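PDB 6TGF: exopolysaccharide biosynthesis protein from Pantoea stewartii subsp. stewartii DC283, which modifies the glycan matrix of the bacterial biofilm, probably as a hydrolase that acts on exopolysaccharide in the manner of a bacteriophage tailspike. Local coordinates for residues Glu514-Ala519 / Asp650-Gly655; Asn549-Thr554 / Thr654-Arg659; Asp557-Glu562 / Ser646-Arg651; Val595-Asp600 / Thr623-Gln628. One frame throughout, in Å; residues are numbered along the deposited sequence.

Contact 1: residues Glu514-Ala519 / Asp650-Gly655; sequences ESYGVA and DRFVTG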
# COMPACT_ATOMS: atom_id res chain seq x y z
N GLU B 514 -1.38 -14.08 15.42
CA GLU B 514 -2.86 -14.03 15.31
C GLU B 514 -3.44 -13.28 16.51
O GLU B 514 -2.73 -13.15 17.53
CB GLU B 514 -3.44 -15.45 15.22
CG GLU B 514 -3.10 -16.16 13.92
CD GLU B 514 -3.80 -15.63 12.69
OE1 GLU B 514 -4.79 -14.87 12.85
OE2 GLU B 514 -3.38 -15.98 11.57
N SER B 515 -4.67 -12.80 16.38
CA SER B 515 -5.46 -12.13 17.44
C SER B 515 -5.61 -13.06 18.65
O SER B 515 -5.56 -12.55 19.79
CB SER B 515 -6.80 -11.70 16.90
OG SER B 515 -7.50 -12.80 16.35
N TYR B 516 -5.77 -14.36 18.40
CA TYR B 516 -6.10 -15.40 19.42
C TYR B 516 -4.83 -16.04 20.00
O TYR B 516 -4.96 -16.78 21.00
CB TYR B 516 -7.02 -16.47 18.82
CG TYR B 516 -6.58 -17.04 17.50
CD1 TYR B 516 -5.52 -17.94 17.41
CD2 TYR B 516 -7.22 -16.70 16.32
CE1 TYR B 516 -5.12 -18.47 16.20
CE2 TYR B 516 -6.83 -17.22 15.10
CZ TYR B 516 -5.78 -18.11 15.04
OH TYR B 516 -5.39 -18.62 13.83
N GLY B 517 -3.66 -15.79 19.41
CA GLY B 517 -2.38 -16.30 19.94
C GLY B 517 -1.21 -16.07 19.01
O GLY B 517 -1.43 -15.64 17.86
N VAL B 518 0.00 -16.37 19.49
CA VAL B 518 1.29 -16.26 18.74
C VAL B 518 1.95 -17.64 18.72
O VAL B 518 1.96 -18.30 19.77
CB VAL B 518 2.21 -15.19 19.37
CG1 VAL B 518 3.57 -15.12 18.69
CG2 VAL B 518 1.55 -13.82 19.38
N ALA B 519 2.47 -18.05 17.56
CA ALA B 519 3.20 -19.32 17.35
C ALA B 519 4.56 -19.02 16.72
O ALA B 519 4.58 -18.57 15.55
CB ALA B 519 2.38 -20.26 16.50
N ASP B 650 -4.78 -25.07 21.94
CA ASP B 650 -5.10 -23.64 21.69
C ASP B 650 -5.84 -23.52 20.35
O ASP B 650 -6.14 -24.57 19.75
CB ASP B 650 -3.83 -22.78 21.77
CG ASP B 650 -2.85 -22.99 20.63
OD1 ASP B 650 -3.04 -23.93 19.85
OD2 ASP B 650 -1.88 -22.20 20.55
N ARG B 651 -6.13 -22.28 19.92
CA ARG B 651 -7.02 -21.98 18.77
C ARG B 651 -6.35 -22.39 17.45
O ARG B 651 -7.08 -22.64 16.48
CB ARG B 651 -7.40 -20.49 18.76
CG ARG B 651 -8.40 -20.10 17.69
CD ARG B 651 -9.71 -20.86 17.80
NE ARG B 651 -10.61 -20.58 16.68
CZ ARG B 651 -10.64 -21.26 15.53
NH1 ARG B 651 -9.83 -22.27 15.32
NH2 ARG B 651 -11.50 -20.91 14.59
N PHE B 652 -5.01 -22.45 17.41
CA PHE B 652 -4.22 -22.91 16.24
C PHE B 652 -4.52 -24.38 15.94
O PHE B 652 -4.39 -24.79 14.77
CB PHE B 652 -2.72 -22.71 16.48
CG PHE B 652 -2.23 -21.30 16.33
CD1 PHE B 652 -2.07 -20.73 15.08
CD2 PHE B 652 -1.91 -20.53 17.45
CE1 PHE B 652 -1.61 -19.42 14.94
CE2 PHE B 652 -1.46 -19.23 17.31
CZ PHE B 652 -1.31 -18.68 16.06
N VAL B 653 -4.90 -25.15 16.97
CA VAL B 653 -5.04 -26.64 16.92
C VAL B 653 -6.50 -27.04 16.69
O VAL B 653 -6.73 -27.98 15.91
CB VAL B 653 -4.48 -27.27 18.22
CG1 VAL B 653 -4.71 -28.77 18.28
CG2 VAL B 653 -2.99 -26.96 18.38
N THR B 654 -7.46 -26.36 17.34
CA THR B 654 -8.90 -26.72 17.32
C THR B 654 -9.77 -25.47 17.50
O THR B 654 -9.30 -24.52 18.15
CB THR B 654 -9.21 -27.78 18.39
OG1 THR B 654 -10.57 -28.18 18.25
CG2 THR B 654 -8.96 -27.30 19.80
N GLY B 655 -10.99 -25.50 16.94
CA GLY B 655 -12.00 -24.43 17.08
C GLY B 655 -12.51 -24.34 18.51
O GLY B 655 -12.61 -23.21 19.03
O HOH W 1 -4.98 -19.65 20.80
O HOH W 2 0.02 -20.14 20.49
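Glu-514 presses its aliphatic stem on the ring of Phe-652, Glu-514 CG lying 3.7 Å from Phe-652 CE1. Its carboxylate turns elsewhere, and OE2 takes a hydrogen bond from the backbone N of Thr-485. Next, Tyr-516 carries most of this segment's share of the contact. Its CG stands between the backbone N and the carbonyl carbon (chi1 49°), which sets it against Arg-651, and the ring is layered between two aliphatic groups: CB of Glu-514 on one face and CG of Arg-651 on the other, a CH-pi contact with CG 3.7 Å from the ring centroid. The guanidinium of Arg-651 leads away, where NE forms a salt bridge with Glu-507 of the second subunit. By its edge the tyrosine ring meets Phe-652 in a T-shaped pair, the centroids 5.0 Å apart and the planes at 70°; CE1 of Tyr-516 sits over the centre of the Phe-652 face. Gly-517 O and Val-518 N lie at the rim of the Phe-652 ring, near its plane. Ala-519 closes the opposite face of that ring, with CB 4.2 Å from the centroid. No direct hydrogen bond joins the segments, but two waters do. One donates to Tyr-516 O and accepts from Arg-651 N; the other donates to Val-518 O and to Asp-650 OD2, which is also salt-bridged to Lys-525 of the second subunit. Strand 517-520 pairs antiparallel with strand 511-514 of its own chain and in a parallel ladder with a strand of the second subunit, and the loop between strands 637-646 and 659-664 drops Phe-652 against it.

Contact 2: residues Asn549-Thr554 / Thr654-Arg659; sequences NLYSPT and TGRCAR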
# COMPACT_ATOMS: atom_id res chain seq x y z
N ASN B 549 -12.32 -18.60 35.06
CA ASN B 549 -12.88 -19.92 34.68
C ASN B 549 -11.96 -20.53 33.61
O ASN B 549 -11.81 -19.91 32.54
CB ASN B 549 -14.32 -19.83 34.17
CG ASN B 549 -14.84 -21.16 33.67
OD1 ASN B 549 -15.01 -22.10 34.45
ND2 ASN B 549 -15.09 -21.25 32.37
N LEU B 550 -11.36 -21.68 33.91
CA LEU B 550 -10.49 -22.45 32.97
C LEU B 550 -11.37 -23.42 32.16
O LEU B 550 -12.01 -24.28 32.79
CB LEU B 550 -9.42 -23.21 33.75
CG LEU B 550 -8.48 -22.36 34.61
CD1 LEU B 550 -7.62 -23.25 35.49
CD2 LEU B 550 -7.62 -21.46 33.75
N TYR B 551 -11.40 -23.27 30.84
CA TYR B 551 -12.06 -24.22 29.90
C TYR B 551 -11.01 -25.21 29.38
O TYR B 551 -10.14 -24.82 28.58
CB TYR B 551 -12.73 -23.49 28.73
CG TYR B 551 -13.52 -24.41 27.83
CD1 TYR B 551 -12.92 -25.07 26.77
CD2 TYR B 551 -14.87 -24.65 28.06
CE1 TYR B 551 -13.64 -25.92 25.96
CE2 TYR B 551 -15.60 -25.50 27.25
CZ TYR B 551 -14.98 -26.14 26.20
OH TYR B 551 -15.70 -26.98 25.39
N SER B 552 -11.12 -26.47 29.82
CA SER B 552 -10.25 -27.61 29.42
C SER B 552 -10.98 -28.45 28.38
O SER B 552 -11.90 -29.18 28.73
CB SER B 552 -9.85 -28.42 30.62
OG SER B 552 -9.67 -27.60 31.76
N PRO B 553 -10.62 -28.37 27.08
CA PRO B 553 -11.35 -29.08 26.03
C PRO B 553 -11.20 -30.61 26.04
O PRO B 553 -12.07 -31.27 25.50
CB PRO B 553 -10.77 -28.52 24.72
CG PRO B 553 -9.38 -28.04 25.11
CD PRO B 553 -9.52 -27.55 26.54
N THR B 554 -10.13 -31.14 26.64
CA THR B 554 -9.79 -32.60 26.65
C THR B 554 -9.61 -33.08 28.10
O THR B 554 -9.05 -32.32 28.91
CB THR B 554 -8.52 -32.87 25.84
OG1 THR B 554 -8.56 -32.10 24.65
CG2 THR B 554 -8.35 -34.34 25.50
N THR B 654 -7.46 -26.36 17.34
CA THR B 654 -8.90 -26.72 17.32
C THR B 654 -9.77 -25.47 17.50
O THR B 654 -9.30 -24.52 18.15
CB THR B 654 -9.21 -27.78 18.39
OG1 THR B 654 -10.57 -28.18 18.25
CG2 THR B 654 -8.96 -27.30 19.80
N GLY B 655 -10.99 -25.50 16.94
CA GLY B 655 -12.00 -24.43 17.08
C GLY B 655 -12.51 -24.34 18.51
O GLY B 655 -12.61 -23.21 19.03
N ARG B 656 -12.83 -25.49 19.11
CA ARG B 656 -13.26 -25.61 20.53
C ARG B 656 -12.00 -25.76 21.40
O ARG B 656 -11.73 -26.88 21.89
CB ARG B 656 -14.23 -26.79 20.68
CG ARG B 656 -15.00 -26.81 21.99
CD ARG B 656 -15.90 -28.02 22.11
NE ARG B 656 -15.15 -29.27 22.11
CZ ARG B 656 -14.48 -29.77 23.15
NH1 ARG B 656 -14.45 -29.13 24.31
NH2 ARG B 656 -13.82 -30.91 23.03
N CYS B 657 -11.26 -24.66 21.58
CA CYS B 657 -9.89 -24.61 22.16
C CYS B 657 -9.93 -24.28 23.65
O CYS B 657 -11.03 -24.11 24.20
CB CYS B 657 -9.03 -23.58 21.43
SG CYS B 657 -9.71 -21.90 21.50
N ALA B 658 -8.75 -24.20 24.27
CA ALA B 658 -8.54 -23.77 25.68
C ALA B 658 -8.94 -22.30 25.83
O ALA B 658 -8.80 -21.54 24.85
CB ALA B 658 -7.09 -23.99 26.06
N ARG B 659 -9.42 -21.93 27.02
CA ARG B 659 -9.80 -20.53 27.37
C ARG B 659 -9.38 -20.24 28.82
O ARG B 659 -9.49 -21.15 29.66
CB ARG B 659 -11.31 -20.32 27.24
CG ARG B 659 -11.75 -19.83 25.87
CD ARG B 659 -13.23 -20.06 25.63
NE ARG B 659 -14.05 -19.84 26.82
CZ ARG B 659 -15.15 -20.53 27.14
NH1 ARG B 659 -15.58 -21.52 26.37
NH2 ARG B 659 -15.82 -20.23 28.24
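Tyr-551 and Arg-656 meet through a hydrogen bond from NH1 to the phenol OH, 2.7 Å long and close to the guanidinium plane. The arginine starts out with CG anti to its backbone N (chi1 -165°); the bend at chi3 (62°) turns NE aside after CD has passed close to Tyr-551 OH, and the NH1 end then meets the hydroxyl. Ring and guanidinium planes stand 68° apart. The other arm of the group, NH2, donates to the carbonyl O of Pro-553 at 3.0 Å, so that one guanidinium edge spans both the tyrosine hydroxyl and the backbone. Arg-659 lies over a face of the Tyr-551 ring, NH1 3.6 Å from CD2, the two planes only roughly parallel. Both side chains project to the same face of an antiparallel sheet, where Tyr-551 and Arg-659 form a hydrogen-bonded pair: Tyr-551 N donates to Arg-659 O at 3.1 Å, and the return bond from Arg-659 N is weak. This joins the end of strand 543-551 to the start of strand 659-664, the outermost strand of that sheet within the chain. Arg-659 NH2 has its salt bridge with Asp-661, and Trp-506 of the second subunit meets Arg-659 in a cation-pi contact and forms an edge-to-face pair with the Tyr-551 ring. Beyond the pair, the Pro-553 ring rests against the backbone before the strand, CG 4.0 Å from Ala-658 N, and CD touches the Ala-658 CB at 4.3 Å.

Contact 3: residues Asp557-Glu562 / Ser646-Arg651; sequences DSWEIE and STAKDR
Thr-647 OG1 accepts a nearly straight hydrogen bond from the backbone N of Ser-558, 2.8 Å long with an N-H...O angle of 172°, and is also hydrogen-bonded to Ser-639 OG of the third subunit. The hydroxyl stands between the backbone N and the carbonyl carbon of its own residue (chi1 72°), a position from which it reaches the neighbouring strand in place of a main-chain acceptor. The backbone N of Thr-647 answers by donating to Ser-558 O at 3.0 Å, so Ser-558 is held on both its N-H and its C=O. The methyl CG2 of Thr-647 packs on Ser-558 CB. One residue further, Trp-559 and Ser-646 form an antiparallel non-hydrogen-bonded pair, and the serine lies over a face of the indole: CB is 3.8 Å from the centroid of the six-membered ring and OG rides above the same face. That OG accepts from Ala-648 N at 3.2 Å, an ST turn in which the chain leaves the strand. Ala-648 CB then touches CZ2 of Trp-559 at 4.0 Å, and lies alongside the carboxylate of Asp-557, whose OD2 accepts a hydrogen bond from a water that in turn accepts from Lys-649 N. Asp-557 OD2 is also bonded by Thr-554 N, and Trp-559 NE1 donates to Ser-552 OG. Strand 637-646 ends here and passes into a loop; it and strand 558-564 are neighbours inside one five-stranded antiparallel sheet, and Trp-559 reaches across to Leu-550 of the other sheet, as in a beta-sandwich.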
# COMPACT_ATOMS: atom_id res chain seq x y z
N ASP B 557 -6.22 -32.58 30.59
CA ASP B 557 -5.61 -31.25 30.33
C ASP B 557 -5.13 -30.65 31.66
O ASP B 557 -5.96 -30.57 32.59
CB ASP B 557 -6.59 -30.31 29.63
CG ASP B 557 -6.74 -30.56 28.13
OD1 ASP B 557 -5.90 -31.29 27.57
OD2 ASP B 557 -7.69 -30.02 27.54
N SER B 558 -3.86 -30.26 31.74
CA SER B 558 -3.20 -29.70 32.95
C SER B 558 -3.04 -28.18 32.81
O SER B 558 -2.63 -27.72 31.73
CB SER B 558 -1.87 -30.36 33.21
OG SER B 558 -2.05 -31.62 33.84
N TRP B 559 -3.38 -27.44 33.88
CA TRP B 559 -3.11 -25.99 34.05
C TRP B 559 -2.20 -25.79 35.27
O TRP B 559 -2.39 -26.51 36.27
CB TRP B 559 -4.42 -25.20 34.24
CG TRP B 559 -5.38 -25.27 33.10
CD1 TRP B 559 -6.34 -26.22 32.88
CD2 TRP B 559 -5.50 -24.33 32.02
NE1 TRP B 559 -7.03 -25.94 31.73
CE2 TRP B 559 -6.54 -24.79 31.18
CE3 TRP B 559 -4.83 -23.15 31.67
CZ2 TRP B 559 -6.92 -24.11 30.03
CZ3 TRP B 559 -5.20 -22.48 30.53
CH2 TRP B 559 -6.24 -22.95 29.72
N GLU B 560 -1.25 -24.86 35.17
CA GLU B 560 -0.46 -24.35 36.33
C GLU B 560 -0.56 -22.82 36.35
O GLU B 560 0.05 -22.18 35.48
CB GLU B 560 1.00 -24.81 36.25
CG GLU B 560 1.84 -24.37 37.44
CD GLU B 560 3.29 -24.79 37.38
OE1 GLU B 560 3.66 -25.76 38.07
OE2 GLU B 560 4.06 -24.14 36.65
N ILE B 561 -1.31 -22.28 37.31
CA ILE B 561 -1.44 -20.81 37.57
C ILE B 561 -0.36 -20.41 38.58
O ILE B 561 -0.50 -20.77 39.77
CB ILE B 561 -2.85 -20.45 38.06
CG1 ILE B 561 -3.92 -20.76 37.01
CG2 ILE B 561 -2.91 -18.99 38.51
CD1 ILE B 561 -5.32 -20.85 37.57
N GLU B 562 0.67 -19.69 38.11
CA GLU B 562 1.73 -19.09 38.97
C GLU B 562 1.25 -17.71 39.44
O GLU B 562 1.10 -16.82 38.58
CB GLU B 562 3.04 -18.98 38.19
CG GLU B 562 4.15 -18.30 38.97
CD GLU B 562 5.43 -18.07 38.18
OE1 GLU B 562 6.35 -17.45 38.73
OE2 GLU B 562 5.48 -18.50 37.01
N SER B 646 -0.12 -24.41 30.32
CA SER B 646 -1.25 -25.30 29.95
C SER B 646 -0.81 -26.36 28.93
O SER B 646 0.02 -26.03 28.06
CB SER B 646 -2.42 -24.51 29.44
OG SER B 646 -3.57 -25.33 29.29
N THR B 647 -1.36 -27.57 29.05
CA THR B 647 -1.22 -28.69 28.08
C THR B 647 -2.41 -28.68 27.11
O THR B 647 -2.39 -29.45 26.13
CB THR B 647 -1.15 -30.05 28.79
OG1 THR B 647 -2.44 -30.36 29.31
CG2 THR B 647 -0.12 -30.07 29.90
N ALA B 648 -3.42 -27.84 27.38
CA ALA B 648 -4.69 -27.74 26.62
C ALA B 648 -4.41 -27.24 25.19
O ALA B 648 -3.47 -26.43 25.02
CB ALA B 648 -5.66 -26.85 27.34
N LYS B 649 -5.20 -27.71 24.22
CA LYS B 649 -5.08 -27.35 22.78
C LYS B 649 -5.59 -25.92 22.59
O LYS B 649 -6.71 -25.63 23.05
CB LYS B 649 -5.86 -28.36 21.93
CG LYS B 649 -5.40 -29.81 22.07
CD LYS B 649 -6.50 -30.83 21.91
CE LYS B 649 -6.65 -31.35 20.50
NZ LYS B 649 -7.64 -32.46 20.43
N ASP B 650 -4.78 -25.07 21.94
CA ASP B 650 -5.10 -23.64 21.69
C ASP B 650 -5.84 -23.52 20.35
O ASP B 650 -6.14 -24.57 19.75
CB ASP B 650 -3.83 -22.78 21.77
CG ASP B 650 -2.85 -22.99 20.63
OD1 ASP B 650 -3.04 -23.93 19.85
OD2 ASP B 650 -1.88 -22.20 20.55
N ARG B 651 -6.13 -22.28 19.92
CA ARG B 651 -7.02 -21.98 18.77
C ARG B 651 -6.35 -22.39 17.45
O ARG B 651 -7.08 -22.64 16.48
CB ARG B 651 -7.40 -20.49 18.76
CG ARG B 651 -8.40 -20.10 17.69
CD ARG B 651 -9.71 -20.86 17.80
NE ARG B 651 -10.61 -20.58 16.68
CZ ARG B 651 -10.64 -21.26 15.53
NH1 ARG B 651 -9.83 -22.27 15.32
NH2 ARG B 651 -11.50 -20.91 14.59
O HOH W 3 -6.62 -30.23 25.04

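Contact 4: residues Val595-Asp600 / Thr623-Gln628; sequences VQRKKD and TDTDTQ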
# COMPACT_ATOMS: atom_id res chain seq x y z
N VAL B 595 -4.09 -27.39 38.35
CA VAL B 595 -5.48 -27.81 38.01
C VAL B 595 -5.40 -28.76 36.81
O VAL B 595 -4.81 -28.36 35.79
CB VAL B 595 -6.38 -26.60 37.71
CG1 VAL B 595 -7.79 -27.02 37.32
CG2 VAL B 595 -6.42 -25.62 38.87
N GLN B 596 -5.95 -29.97 36.93
CA GLN B 596 -6.07 -30.95 35.83
C GLN B 596 -7.53 -31.38 35.70
O GLN B 596 -8.14 -31.72 36.74
CB GLN B 596 -5.18 -32.18 36.07
CG GLN B 596 -5.06 -33.08 34.84
CD GLN B 596 -4.48 -34.44 35.15
OE1 GLN B 596 -4.70 -35.00 36.21
NE2 GLN B 596 -3.74 -34.98 34.20
N ARG B 597 -8.08 -31.37 34.48
CA ARG B 597 -9.39 -31.99 34.17
C ARG B 597 -9.23 -33.50 34.30
O ARG B 597 -8.39 -34.07 33.57
CB ARG B 597 -9.87 -31.60 32.76
CG ARG B 597 -11.23 -32.20 32.41
CD ARG B 597 -11.71 -31.89 31.01
NE ARG B 597 -12.71 -32.86 30.56
CZ ARG B 597 -13.33 -32.83 29.39
NH1 ARG B 597 -13.08 -31.87 28.51
NH2 ARG B 597 -14.22 -33.77 29.10
N LYS B 598 -10.01 -34.12 35.20
CA LYS B 598 -10.00 -35.59 35.45
C LYS B 598 -11.00 -36.26 34.51
O LYS B 598 -11.54 -35.56 33.63
CB LYS B 598 -10.32 -35.86 36.93
CG LYS B 598 -9.45 -35.11 37.93
CD LYS B 598 -7.97 -35.37 37.76
CE LYS B 598 -7.13 -34.73 38.86
NZ LYS B 598 -5.70 -35.09 38.73
N LYS B 599 -11.25 -37.56 34.68
CA LYS B 599 -12.26 -38.33 33.92
C LYS B 599 -13.62 -37.64 34.07
O LYS B 599 -14.34 -37.51 33.06
CB LYS B 599 -12.32 -39.79 34.40
CG LYS B 599 -11.01 -40.55 34.30
CD LYS B 599 -11.16 -42.06 34.27
CE LYS B 599 -11.85 -42.64 35.49
NZ LYS B 599 -11.06 -42.42 36.73
N ASP B 600 -13.94 -37.19 35.30
CA ASP B 600 -15.12 -36.36 35.64
C ASP B 600 -14.64 -35.11 36.38
O ASP B 600 -13.89 -35.26 37.35
CB ASP B 600 -16.11 -37.14 36.51
CG ASP B 600 -16.37 -38.55 36.02
OD1 ASP B 600 -17.05 -38.70 34.98
OD2 ASP B 600 -15.88 -39.49 36.68
N THR B 623 -18.93 -28.53 35.74
CA THR B 623 -19.00 -29.23 34.43
C THR B 623 -17.68 -29.98 34.21
O THR B 623 -16.72 -29.71 34.96
CB THR B 623 -19.30 -28.27 33.28
OG1 THR B 623 -18.10 -27.57 32.94
CG2 THR B 623 -20.40 -27.27 33.59
N ASP B 624 -17.64 -30.87 33.21
CA ASP B 624 -16.43 -31.64 32.84
C ASP B 624 -15.35 -30.69 32.30
O ASP B 624 -14.16 -30.95 32.56
CB ASP B 624 -16.76 -32.74 31.81
CG ASP B 624 -17.48 -33.94 32.40
OD1 ASP B 624 -17.40 -34.14 33.63
OD2 ASP B 624 -18.10 -34.69 31.61
N THR B 625 -15.76 -29.62 31.61
CA THR B 625 -14.88 -28.70 30.84
C THR B 625 -14.46 -27.49 31.69
O THR B 625 -13.31 -27.05 31.54
CB THR B 625 -15.56 -28.24 29.55
OG1 THR B 625 -16.78 -27.59 29.91
CG2 THR B 625 -15.85 -29.38 28.60
N ASP B 626 -15.37 -26.96 32.53
CA ASP B 626 -15.23 -25.64 33.18
C ASP B 626 -14.78 -25.80 34.64
O ASP B 626 -15.37 -26.64 35.35
CB ASP B 626 -16.54 -24.85 33.08
CG ASP B 626 -16.98 -24.62 31.65
OD1 ASP B 626 -16.43 -23.70 31.01
OD2 ASP B 626 -17.86 -25.37 31.18
N THR B 627 -13.78 -25.02 35.06
CA THR B 627 -13.22 -24.97 36.44
C THR B 627 -12.97 -23.51 36.84
O THR B 627 -12.06 -22.89 36.24
CB THR B 627 -11.92 -25.77 36.55
OG1 THR B 627 -12.12 -27.06 35.96
CG2 THR B 627 -11.46 -25.94 37.98
N GLN B 628 -13.73 -22.97 37.80
CA GLN B 628 -13.48 -21.65 38.43
C GLN B 628 -12.46 -21.83 39.55
O GLN B 628 -12.64 -22.75 40.37
CB GLN B 628 -14.76 -21.03 38.97
CG GLN B 628 -15.75 -20.61 37.90
CD GLN B 628 -16.81 -21.66 37.65
OE1 GLN B 628 -17.61 -21.98 38.53
NE2 GLN B 628 -16.82 -22.20 36.45
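Two antiparallel sheets of the C-terminal part of the chain face each other here at the ends of strands 589-597 and 626-633, with Val-595 and Thr-627 between them. These two side chains meet tip to tip, CG1 of Val-595 being 3.9 Å from CG2 of Thr-627, both methyls anti to their own backbone N. Towards the rim Arg-597 takes over. Its chain is extended from CG to NE; its CD and NE lie against the carbonyl of Asp-624, and the carbonyl carbon lies 3.8 Å above one face of the guanidinium, offset toward its rim. Arg-597 NE comes within 3.1 Å of Asp-624 O, yet the angle is too poor for a hydrogen bond. The real polar partner of NH1 is Ser-552 O, while Thr-625 CG2 runs beside that nitrogen at 3.7 Å. The opposing turn is braced from within: Thr-623 OG1 accepts from Asp-626 N at 2.8 Å, an ST motif, and donates to the anti lone pair of Asp-626 OD2, which Thr-625 OG1 meets from above the carboxylate plane. Asp-624 OD1, bonded by His-601 N, lies 3.8 Å from Asp-600 CA. With no hydrogen bond or salt bridge between the segments, van der Waals contact joins them directly; Arg-597 NH2 and Asp-624 OD2, 4.7 Å apart, may add a mild long-range attraction, while the carboxylates of Asp-600 and Asp-624, also not in contact, may repel each other mildly.

How the contacts relate
Contacts 1, 2 and 3 all end on the run of chain from Ser-646 to Arg-659, which links strands 637-646 and 659-664, whereas contact 4 joins strands 589-597 and 626-633 of the two C-terminal sheets that contacts 2 and 3 also reach. Contacts 2 and 3 are buried and about 9 Å apart between centres; they touch through Ala-648 and Ala-658 and are joined by the bond from Ala-658 N to Lys-649 O. Contacts 1 and 4 are partly buried. Chemistry follows place: rings and waters at the subunit seam in contact 1, backbone pairing plus arginine in contact 2, backbone and hydroxyl bonds in contact 3, and apolar and backbone packing without direct polar bonds in contact 4.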